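PDB 4WPM: mRNA export protein, which probably takes part in exporting mRNA from the nucleus to the cytoplasm, this chain being its RNA recognition motif domain. Local coordinates for residues D45-K50 with L80-F85; I55-G60 with L69-D74; R41-F46 with D65-K70. All blocks are in the same frame, centred on the assembly; numbering follows the deposited sequence.

Contact 1. Residues D45-K50 with L80-F85; sequences DFLERK and LRLNGF. With SO4 (sulfate ion), chain E.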
# COMPACT_ATOMS: atom_id res chain seq x y z
N ASP A 45 -10.42 13.38 -9.97
CA ASP A 45 -10.89 14.72 -10.30
C ASP A 45 -9.91 15.75 -9.76
O ASP A 45 -9.59 16.73 -10.43
CB ASP A 45 -12.29 14.96 -9.73
CG ASP A 45 -12.83 16.33 -10.08
OD1 ASP A 45 -13.38 16.49 -11.19
OD2 ASP A 45 -12.71 17.25 -9.24
N PHE A 46 -9.43 15.53 -8.54
CA PHE A 46 -8.46 16.42 -7.91
C PHE A 46 -7.14 16.44 -8.67
O PHE A 46 -6.54 17.49 -8.86
CB PHE A 46 -8.23 16.01 -6.46
CG PHE A 46 -6.97 16.58 -5.86
CD1 PHE A 46 -6.92 17.90 -5.45
CD2 PHE A 46 -5.84 15.79 -5.71
CE1 PHE A 46 -5.77 18.42 -4.90
CE2 PHE A 46 -4.69 16.31 -5.17
CZ PHE A 46 -4.65 17.63 -4.76
N LEU A 47 -6.69 15.26 -9.10
CA LEU A 47 -5.42 15.14 -9.82
C LEU A 47 -5.47 15.86 -11.16
O LEU A 47 -4.50 16.51 -11.56
CB LEU A 47 -5.07 13.67 -10.04
CG LEU A 47 -4.73 12.85 -8.79
CD1 LEU A 47 -4.60 11.38 -9.14
CD2 LEU A 47 -3.46 13.36 -8.13
N GLU A 48 -6.60 15.75 -11.86
CA GLU A 48 -6.77 16.39 -13.15
C GLU A 48 -6.69 17.91 -13.05
O GLU A 48 -6.04 18.57 -13.86
CB GLU A 48 -8.10 15.98 -13.78
CG GLU A 48 -8.15 14.53 -14.23
CD GLU A 48 -9.53 14.10 -14.71
OE1 GLU A 48 -10.53 14.73 -14.29
OE2 GLU A 48 -9.61 13.14 -15.50
N ARG A 49 -7.36 18.47 -12.04
CA ARG A 49 -7.39 19.91 -11.84
C ARG A 49 -6.03 20.45 -11.39
O ARG A 49 -5.59 21.51 -11.83
CB ARG A 49 -8.47 20.29 -10.83
CG ARG A 49 -9.88 19.93 -11.27
CD ARG A 49 -10.92 20.35 -10.24
NE ARG A 49 -10.80 19.60 -8.99
CZ ARG A 49 -10.49 20.13 -7.81
NH1 ARG A 49 -10.40 19.36 -6.74
NH2 ARG A 49 -10.28 21.44 -7.68
N LYS A 50 -5.38 19.71 -10.49
CA LYS A 50 -4.12 20.16 -9.89
C LYS A 50 -2.97 20.18 -10.89
O LYS A 50 -2.07 21.01 -10.79
CB LYS A 50 -3.76 19.28 -8.69
CG LYS A 50 -2.76 19.91 -7.73
CD LYS A 50 -3.32 21.13 -7.03
CE LYS A 50 -2.33 21.69 -6.02
NZ LYS A 50 -2.58 23.13 -5.73
N LEU A 80 3.37 12.97 -11.24
CA LEU A 80 4.50 12.78 -10.34
C LEU A 80 4.88 14.06 -9.59
O LEU A 80 5.41 14.00 -8.49
CB LEU A 80 5.71 12.24 -11.11
CG LEU A 80 5.66 10.75 -11.49
CD1 LEU A 80 6.80 10.40 -12.43
CD2 LEU A 80 5.71 9.87 -10.25
N ARG A 81 4.61 15.22 -10.20
CA ARG A 81 4.86 16.49 -9.52
C ARG A 81 4.01 16.64 -8.27
O ARG A 81 4.41 17.29 -7.31
CB ARG A 81 4.61 17.68 -10.45
CG ARG A 81 5.82 18.07 -11.28
CD ARG A 81 5.55 19.30 -12.14
NE ARG A 81 6.62 19.51 -13.12
CZ ARG A 81 6.75 20.60 -13.87
NH1 ARG A 81 5.89 21.61 -13.75
NH2 ARG A 81 7.76 20.70 -14.72
N LEU A 82 2.83 16.03 -8.29
CA LEU A 82 1.89 16.14 -7.17
C LEU A 82 2.26 15.20 -6.03
O LEU A 82 1.54 15.12 -5.03
CB LEU A 82 0.47 15.87 -7.65
CG LEU A 82 -0.01 16.72 -8.83
CD1 LEU A 82 -1.42 16.34 -9.23
CD2 LEU A 82 0.08 18.21 -8.51
N ASN A 83 3.36 14.47 -6.17
CA ASN A 83 3.83 13.60 -5.10
C ASN A 83 4.15 14.39 -3.85
O ASN A 83 4.87 15.39 -3.91
CB ASN A 83 5.06 12.81 -5.55
CG ASN A 83 5.63 11.95 -4.44
OD1 ASN A 83 5.13 10.85 -4.17
ND2 ASN A 83 6.67 12.43 -3.79
N GLY A 84 3.63 13.95 -2.71
CA GLY A 84 3.89 14.59 -1.43
C GLY A 84 2.86 15.65 -1.08
O GLY A 84 2.85 16.16 0.04
N PHE A 85 2.00 15.99 -2.03
CA PHE A 85 0.93 16.95 -1.79
C PHE A 85 -0.14 16.34 -0.88
O PHE A 85 -0.27 15.12 -0.79
CB PHE A 85 0.30 17.41 -3.11
CG PHE A 85 1.04 18.54 -3.77
CD1 PHE A 85 2.42 18.60 -3.73
CD2 PHE A 85 0.35 19.54 -4.42
CE1 PHE A 85 3.10 19.64 -4.34
CE2 PHE A 85 1.02 20.58 -5.03
CZ PHE A 85 2.40 20.63 -4.99
S SO4 E . 9.23 17.64 -12.67
O1 SO4 E . 9.59 17.80 -14.08
O2 SO4 E . 10.43 17.33 -11.90
O3 SO4 E . 8.65 18.88 -12.17
O4 SO4 E . 8.27 16.55 -12.54
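Leu82 pushes its forked end into the side of helix 40-51, where Leu47 takes one branch and Lys50 touches both. The CD1 methyl of Leu82 lies against Leu47 CD2 at 3.8 Å and touches Lys50 CB as well, while its CD2 methyl presses on Lys50 CG at 3.4 Å; the leucine runs at a slant to both partners. Leu82 has CG opposite its own carbonyl carbon (chi1 -54°), which sends the fork away from its loop and into the helix. Lys50 leaves the helix with CG anti to its backbone N and bends at chi2 (66°), so its aliphatic chain first passes Leu82 and then carries CE on to Phe85. There CE meets the ring edge in the plane, 3.7 Å from Phe85 CE2, with the chain and ring side chain roughly perpendicular. Putting an alanine in place of Leu82 would probably open a gap beside Leu47 and leave the methylene run of Lys50 without its apolar support. A type II turn from Leu82 to Phe85, closed by Phe85 N to Leu82 O at 3.2 Å, brings these two residues to the same helix. The two helices of the RNA recognition motif lie side by side on one face of its sheet; here the last turn or so of helix 40-51 meets the loop leaving helix 73-81, with Ile94 of strand 90-97 against Leu82.

Contact 2. Residues I55-G60 with L69-D74; sequences ITLGRG and LKVNKD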
# COMPACT_ATOMS: atom_id res chain seq x y z
N ILE A 55 -5.53 17.05 -18.07
CA ILE A 55 -5.33 15.63 -18.28
C ILE A 55 -6.63 14.85 -18.06
O ILE A 55 -7.47 15.24 -17.25
CB ILE A 55 -4.23 15.08 -17.34
CG1 ILE A 55 -3.96 13.60 -17.65
CG2 ILE A 55 -4.62 15.26 -15.88
CD1 ILE A 55 -2.93 12.96 -16.77
N THR A 56 -6.78 13.78 -18.83
CA THR A 56 -7.91 12.88 -18.70
C THR A 56 -7.39 11.51 -18.27
O THR A 56 -6.59 10.90 -18.97
CB THR A 56 -8.71 12.75 -20.01
OG1 THR A 56 -8.85 14.04 -20.62
CG2 THR A 56 -10.09 12.17 -19.73
N LEU A 57 -7.85 11.05 -17.11
CA LEU A 57 -7.42 9.78 -16.54
C LEU A 57 -8.44 8.70 -16.88
O LEU A 57 -9.56 8.71 -16.37
CB LEU A 57 -7.24 9.90 -15.03
CG LEU A 57 -6.14 10.85 -14.55
CD1 LEU A 57 -6.18 10.99 -13.03
CD2 LEU A 57 -4.76 10.37 -14.99
N GLY A 58 -8.03 7.77 -17.73
CA GLY A 58 -8.92 6.73 -18.21
C GLY A 58 -9.12 5.59 -17.24
O GLY A 58 -10.15 5.53 -16.57
N ARG A 59 -8.14 4.70 -17.13
CA ARG A 59 -8.30 3.51 -16.30
C ARG A 59 -7.67 3.69 -14.92
O ARG A 59 -6.49 4.04 -14.81
CB ARG A 59 -7.67 2.30 -17.00
CG ARG A 59 -7.66 1.00 -16.19
CD ARG A 59 -8.55 -0.06 -16.81
NE ARG A 59 -8.45 -1.33 -16.10
CZ ARG A 59 -9.11 -1.61 -14.98
NH1 ARG A 59 -9.93 -0.72 -14.43
NH2 ARG A 59 -8.96 -2.80 -14.41
N GLY A 60 -8.47 3.45 -13.89
CA GLY A 60 -7.97 3.44 -12.53
C GLY A 60 -8.73 2.47 -11.64
O GLY A 60 -9.88 2.14 -11.91
N LEU A 69 -3.19 3.72 -11.59
CA LEU A 69 -3.60 4.47 -12.77
C LEU A 69 -2.74 4.11 -13.97
O LEU A 69 -1.51 4.01 -13.86
CB LEU A 69 -3.52 5.98 -12.51
CG LEU A 69 -4.42 6.52 -11.40
CD1 LEU A 69 -4.11 7.99 -11.15
CD2 LEU A 69 -5.88 6.33 -11.75
N LYS A 70 -3.39 3.92 -15.11
CA LYS A 70 -2.69 3.66 -16.37
C LYS A 70 -2.76 4.90 -17.25
O LYS A 70 -3.85 5.33 -17.65
CB LYS A 70 -3.31 2.45 -17.06
CG LYS A 70 -2.33 1.59 -17.84
CD LYS A 70 -2.98 0.28 -18.26
CE LYS A 70 -1.96 -0.69 -18.85
NZ LYS A 70 -2.61 -1.74 -19.69
N VAL A 71 -1.60 5.49 -17.54
CA VAL A 71 -1.53 6.76 -18.25
C VAL A 71 -0.35 6.79 -19.22
O VAL A 71 0.58 5.99 -19.11
CB VAL A 71 -1.40 7.95 -17.27
CG1 VAL A 71 -2.61 8.01 -16.35
CG2 VAL A 71 -0.11 7.85 -16.46
N ASN A 72 -0.37 7.73 -20.17
CA ASN A 72 0.76 7.91 -21.08
C ASN A 72 1.92 8.57 -20.35
O ASN A 72 1.79 8.98 -19.20
CB ASN A 72 0.35 8.73 -22.30
CG ASN A 72 -0.18 10.10 -21.94
OD1 ASN A 72 0.59 11.01 -21.62
ND2 ASN A 72 -1.49 10.27 -22.00
N LYS A 73 3.07 8.66 -21.02
CA LYS A 73 4.30 9.07 -20.35
C LYS A 73 4.31 10.53 -19.91
O LYS A 73 4.71 10.85 -18.79
CB LYS A 73 5.51 8.80 -21.25
CG LYS A 73 6.83 8.91 -20.52
CD LYS A 73 7.97 9.33 -21.42
CE LYS A 73 8.34 8.24 -22.42
NZ LYS A 73 7.94 8.60 -23.80
N ASP A 74 3.87 11.43 -20.79
CA ASP A 74 3.86 12.86 -20.47
C ASP A 74 2.91 13.13 -19.30
O ASP A 74 3.20 13.96 -18.43
CB ASP A 74 3.44 13.69 -21.68
CG ASP A 74 3.43 15.18 -21.38
OD1 ASP A 74 4.53 15.78 -21.27
OD2 ASP A 74 2.33 15.76 -21.26
O HOH W 1 -5.63 6.87 -15.95
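Leu57 straddles two residues of the neighbouring strand: its CD2 methyl presses on Val71 CG1 at 3.5 Å, and its CD1 methyl rests more loosely on Leu69 CD1 at 4.1 Å. In both pairs the side chains meet at a slant. Leu69 keeps CG opposite its carbonyl carbon (chi1 -61°), and this swings the other methyl, CD2, over the backbone of the partner strand, 3.7 Å from Gly60 CA. A side chain at Gly60 would probably run into that methyl as Leu69 now stands, so the lack of one lets Leu69 lie close across the pair. The backbone tie is a nearly straight bond from Lys70 N to Arg59 O, 3.1 Å with an angle of 172° at the hydrogen. Arg59 O also accepts from a water, which gives its other hydrogen to Lys70 O at 2.9 Å; it bridges the strands where they begin to part. The CA atoms of Gly60 and Leu69 are 4.5 Å apart, those of Leu57 and Val71 already 6.8 Å. Further out, Glu48 OE2 holds Leu57 N, and Asn72 caps helix 73-81 through its bond to Asp75 N. This is the open end of the antiparallel hairpin of strands 59-63 and 66-71: Leu44 of helix 40-51 and Leu79 of helix 73-81 lie against Leu57, while strand 20-25 pairs with the far edge of strand 66-71.

Contact 3. Residues R41-F46 with D65-K70; sequences RSLLDF and DYVWLK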
# COMPACT_ATOMS: atom_id res chain seq x y z
N ARG A 41 -13.06 8.57 -7.45
CA ARG A 41 -13.48 9.58 -8.42
C ARG A 41 -13.07 10.99 -7.99
O ARG A 41 -12.58 11.77 -8.81
CB ARG A 41 -14.99 9.52 -8.61
CG ARG A 41 -15.53 10.41 -9.72
CD ARG A 41 -16.66 11.29 -9.22
NE ARG A 41 -16.18 12.37 -8.38
CZ ARG A 41 -16.97 13.18 -7.67
NH1 ARG A 41 -18.29 13.02 -7.69
NH2 ARG A 41 -16.44 14.14 -6.92
N SER A 42 -13.27 11.30 -6.72
CA SER A 42 -12.91 12.61 -6.19
C SER A 42 -11.40 12.84 -6.27
O SER A 42 -10.94 13.95 -6.50
CB SER A 42 -13.39 12.76 -4.75
OG SER A 42 -12.71 11.88 -3.88
N LEU A 43 -10.64 11.76 -6.08
CA LEU A 43 -9.19 11.83 -6.17
C LEU A 43 -8.73 12.12 -7.59
O LEU A 43 -7.92 13.02 -7.81
CB LEU A 43 -8.56 10.52 -5.67
CG LEU A 43 -7.05 10.34 -5.92
CD1 LEU A 43 -6.25 11.37 -5.14
CD2 LEU A 43 -6.62 8.93 -5.57
N LEU A 44 -9.24 11.36 -8.55
CA LEU A 44 -8.85 11.54 -9.94
C LEU A 44 -9.27 12.92 -10.43
O LEU A 44 -8.55 13.55 -11.20
CB LEU A 44 -9.46 10.45 -10.83
CG LEU A 44 -9.17 9.00 -10.43
CD1 LEU A 44 -9.50 8.05 -11.58
CD2 LEU A 44 -7.73 8.81 -9.97
N ASP A 45 -10.42 13.38 -9.97
CA ASP A 45 -10.89 14.72 -10.30
C ASP A 45 -9.91 15.75 -9.76
O ASP A 45 -9.59 16.73 -10.43
CB ASP A 45 -12.29 14.96 -9.73
CG ASP A 45 -12.83 16.33 -10.08
OD1 ASP A 45 -13.38 16.49 -11.19
OD2 ASP A 45 -12.71 17.25 -9.24
N PHE A 46 -9.43 15.53 -8.54
CA PHE A 46 -8.46 16.42 -7.91
C PHE A 46 -7.14 16.44 -8.67
O PHE A 46 -6.54 17.49 -8.86
CB PHE A 46 -8.23 16.01 -6.46
CG PHE A 46 -6.97 16.58 -5.86
CD1 PHE A 46 -6.92 17.90 -5.45
CD2 PHE A 46 -5.84 15.79 -5.71
CE1 PHE A 46 -5.77 18.42 -4.90
CE2 PHE A 46 -4.69 16.31 -5.17
CZ PHE A 46 -4.65 17.63 -4.76
N ASP A 65 -4.36 -0.51 -0.19
CA ASP A 65 -4.24 0.89 0.20
C ASP A 65 -3.85 1.75 -1.00
O ASP A 65 -3.78 2.98 -0.89
CB ASP A 65 -3.21 1.06 1.31
CG ASP A 65 -3.54 0.24 2.55
OD1 ASP A 65 -4.70 -0.22 2.66
OD2 ASP A 65 -2.65 0.07 3.41
N TYR A 66 -3.60 1.11 -2.14
CA TYR A 66 -3.10 1.82 -3.31
C TYR A 66 -4.19 2.14 -4.33
O TYR A 66 -5.19 1.43 -4.44
CB TYR A 66 -2.02 0.98 -4.00
CG TYR A 66 -0.69 0.95 -3.29
CD1 TYR A 66 0.20 2.01 -3.40
CD2 TYR A 66 -0.32 -0.14 -2.51
CE1 TYR A 66 1.41 1.99 -2.75
CE2 TYR A 66 0.90 -0.16 -1.86
CZ TYR A 66 1.76 0.90 -1.98
OH TYR A 66 2.97 0.88 -1.33
N VAL A 67 -3.97 3.22 -5.07
CA VAL A 67 -4.74 3.53 -6.26
C VAL A 67 -3.84 3.37 -7.48
O VAL A 67 -2.76 3.96 -7.54
CB VAL A 67 -5.32 4.96 -6.22
CG1 VAL A 67 -6.00 5.31 -7.55
CG2 VAL A 67 -6.30 5.11 -5.07
N TRP A 68 -4.28 2.58 -8.44
CA TRP A 68 -3.51 2.30 -9.64
C TRP A 68 -4.07 3.10 -10.81
O TRP A 68 -5.29 3.16 -10.98
CB TRP A 68 -3.52 0.81 -9.97
CG TRP A 68 -2.93 -0.06 -8.90
CD1 TRP A 68 -3.49 -0.36 -7.69
CD2 TRP A 68 -1.68 -0.75 -8.94
NE1 TRP A 68 -2.66 -1.19 -6.97
CE2 TRP A 68 -1.54 -1.44 -7.72
CE3 TRP A 68 -0.66 -0.85 -9.89
CZ2 TRP A 68 -0.42 -2.22 -7.43
CZ3 TRP A 68 0.45 -1.62 -9.60
CH2 TRP A 68 0.56 -2.30 -8.38
N LEU A 69 -3.19 3.72 -11.59
CA LEU A 69 -3.60 4.47 -12.77
C LEU A 69 -2.74 4.11 -13.97
O LEU A 69 -1.51 4.01 -13.86
CB LEU A 69 -3.52 5.98 -12.51
CG LEU A 69 -4.42 6.52 -11.40
CD1 LEU A 69 -4.11 7.99 -11.15
CD2 LEU A 69 -5.88 6.33 -11.75
N LYS A 70 -3.39 3.92 -15.11
CA LYS A 70 -2.69 3.66 -16.37
C LYS A 70 -2.76 4.90 -17.25
O LYS A 70 -3.85 5.33 -17.65
CB LYS A 70 -3.31 2.45 -17.06
CG LYS A 70 -2.33 1.59 -17.84
CD LYS A 70 -2.98 0.28 -18.26
CE LYS A 70 -1.96 -0.69 -18.85
NZ LYS A 70 -2.61 -1.74 -19.69
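Ser42 OG, one residue before the Leu43 that meets Val67, is gripped by two groups, Gly39 O and Tyr87 OH, which tie this turn of helix 40-51 to its own start and to strand 86-87. Between the segments themselves everything is apolar. Leu43 and Val67 reach toward each other tip to tip, Leu43 CD2 coming to 3.9 Å from Val67 CG2 and slightly farther from CG1, so that one methyl sits over the fork of the valine. CG of Leu43 lies anti to the backbone N (chi1 170°), which points the side chain toward the strand, with CD2 leading. The second pair is built differently: Leu44 and Leu69 slide past each other in opposite directions. Leu44 CD2 approaches Leu69 CD2 at 3.6 Å and also touches Leu69 CD1, while Leu44 CD1 lies 4.0 Å from Leu69 CD2, an interleaving of branches that keeps contact over more of both side chains. Two successive helix residues therefore serve two strand residues that are two apart, with CA separations of 9.4 Å for Leu43 to Val67 and 9.2 Å for Leu44 to Leu69.

This is the helix-on-sheet packing of the RNA recognition motif, in which both helices cover one face of an antiparallel sheet. Because strand residues alternate, Tyr66, Trp68 and Lys70 turn to the opposite face; Tyr66 makes a cation-pi contact there with Lys23, Trp68 touches Glu99 and Pro102, and just before the strand Asp65 OD2 takes a hydrogen bond from Glu96 N of the second subunit, another copy of this protein. The buried side is filled in by Leu40 and Ile62 against Val67, and by Ile24 and Leu47 against Leu69.

The three contacts lie within one RNA recognition motif, their centres 10 to 12 Å apart. Contacts 1 and 3 share helix 40-51, with Asp45 and Phe46 in common; contacts 2 and 3 share strand 66-71 through Leu69 and Lys70. Along the chain, contact 2 is nested inside the loop that contact 1 closes, while contact 3 starts from the same stretch of helix as contact 1 and ends on the same stretch of strand as contact 2. Leu47 CD1, 4.0 Å from Leu69 CD1, continues the apolar packing from contact 1 into the other two. Together they join helix to helix, the hairpin to itself, and helix to sheet, with contact 3 in the buried interior and contacts 1 and 2 reaching from it toward the surface.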